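Local coordinates for phosphoheptose isomerase (Neisseria gonorrhoeae, PDB 5I01), which catalyses the zinc-dependent isomerisation of sedoheptulose 7-phosphate to D-glycero-D-manno-heptose 7-phosphate, the first step of heptose synthesis for gonococcal lipooligosaccharide, at the interface of chains A and B. Sequence-based numbering; all coordinates share one arbitrary frame. Chains: chain A/B, Phosphoheptose isomerase.

The interface of chains A and B. Residues chain A 63, 67, 182, 185; chain B 174-175, 177-178.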
# COMPACT_ATOMS: atom_id res chain seq x y z
N HIS A 63 -9.60 5.31 2.47
CA HIS A 63 -10.37 6.49 2.03
C HIS A 63 -10.77 7.36 3.24
O HIS A 63 -10.52 8.56 3.25
CB HIS A 63 -11.62 6.02 1.26
CG HIS A 63 -12.39 7.11 0.56
ND1 HIS A 63 -12.97 6.90 -0.67
CD2 HIS A 63 -12.71 8.38 0.91
CE1 HIS A 63 -13.61 7.99 -1.05
NE2 HIS A 63 -13.46 8.90 -0.11
N GLU A 67 -9.10 11.20 4.24
CA GLU A 67 -9.89 12.43 4.43
C GLU A 67 -9.74 13.05 5.84
O GLU A 67 -9.98 14.24 6.01
CB GLU A 67 -11.35 12.20 4.05
CG GLU A 67 -11.48 12.04 2.53
CD GLU A 67 -12.91 11.99 2.05
OE1 GLU A 67 -13.79 11.65 2.86
OE2 GLU A 67 -13.14 12.27 0.85
N LEU A 182 -20.99 6.54 1.61
CA LEU A 182 -21.89 7.63 1.95
C LEU A 182 -21.83 7.92 3.46
O LEU A 182 -21.65 9.07 3.86
CB LEU A 182 -23.34 7.32 1.51
CG LEU A 182 -24.46 8.23 2.04
CD1 LEU A 182 -24.20 9.69 1.68
CD2 LEU A 182 -25.82 7.80 1.51
N HIS A 185 -18.64 9.64 4.48
CA HIS A 185 -18.68 11.04 4.05
C HIS A 185 -19.52 11.91 4.96
O HIS A 185 -19.11 13.02 5.29
CB HIS A 185 -19.16 11.16 2.60
CG HIS A 185 -18.11 10.81 1.59
ND1 HIS A 185 -18.41 10.34 0.33
CD2 HIS A 185 -16.76 10.86 1.67
CE1 HIS A 185 -17.28 10.13 -0.33
NE2 HIS A 185 -16.27 10.44 0.46
N ALA B 174 -17.70 14.34 -2.81
CA ALA B 174 -18.29 13.16 -2.17
C ALA B 174 -19.35 12.46 -3.03
O ALA B 174 -19.37 11.22 -3.15
CB ALA B 174 -18.88 13.54 -0.81
N ARG B 175 -20.21 13.25 -3.66
CA ARG B 175 -21.29 12.71 -4.50
C ARG B 175 -20.74 12.09 -5.79
O ARG B 175 -21.27 11.10 -6.29
CB ARG B 175 -22.29 13.81 -4.84
CG ARG B 175 -22.97 14.46 -3.63
CD ARG B 175 -23.88 13.49 -2.90
NE ARG B 175 -23.19 12.76 -1.85
CZ ARG B 175 -22.90 13.24 -0.64
NH1 ARG B 175 -22.27 12.47 0.25
NH2 ARG B 175 -23.24 14.49 -0.29
N GLN B 177 -17.67 10.73 -6.09
CA GLN B 177 -17.00 9.50 -5.67
C GLN B 177 -18.00 8.37 -5.51
O GLN B 177 -17.82 7.31 -6.08
CB GLN B 177 -16.23 9.70 -4.35
CG GLN B 177 -14.97 10.52 -4.54
CD GLN B 177 -14.24 10.87 -3.26
OE1 GLN B 177 -14.78 10.80 -2.15
NE2 GLN B 177 -12.98 11.26 -3.41
N GLU B 178 -19.07 8.62 -4.77
CA GLU B 178 -20.13 7.63 -4.55
C GLU B 178 -20.67 7.07 -5.85
O GLU B 178 -20.86 5.87 -5.98
CB GLU B 178 -21.27 8.24 -3.72
CG GLU B 178 -20.89 8.47 -2.25
CD GLU B 178 -21.60 9.65 -1.60
OE1 GLU B 178 -22.64 10.14 -2.13
OE2 GLU B 178 -21.09 10.12 -0.53
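The zinc site of this SIS-fold isomerase lies at the subunit boundary: A:His63, A:Glu67 and A:His185 bind the zinc ion from chain A, and B:Gln177 from chain B probably supplies a further ligand through OE1. This amide oxygen of B:Gln177 lies 3.0 Å from NE2 of A:His185 and 3.1 Å from NE2 of A:His63, a convergence of polar atoms that suits a shared metal. It meets the A:His63 ring at its edge, in the ring plane, with the amide turned nearly perpendicular (84°). The extended chain of B:Gln177 (chi2 175°) carries the amide to that edge. Carboxylate oxygen OE2 of A:Glu67 stands 3.7 Å from OE1 of B:Gln177. The far side of the A:His185 ring is fixed by chain B: its ND1 donates an almost straight hydrogen bond, in the ring plane, to OE2 of B:Glu178 (2.8 Å), leaving NE2 to face the zinc site. OE2 of B:Glu178 is met on its anti side, tilted 25° from the carboxylate plane, while its syn lone pair takes NH1 of B:Arg175 (2.7 Å). NE of B:Arg175 makes a salt bridge to OE1 of B:Glu178 (2.7 Å), a side-on grip that holds the carboxylate as a second shell. This carboxylate may polarise the imidazole toward the zinc, tempered by the paired arginine. CB of B:Ala174 sits over one A:His185 face, toward the rim. A:His63 and A:Glu67 project from helix 56-69, A:His185 from helix 173-193, and the chain B residues from helix 173-194, within the homotetramer's two-fold interface.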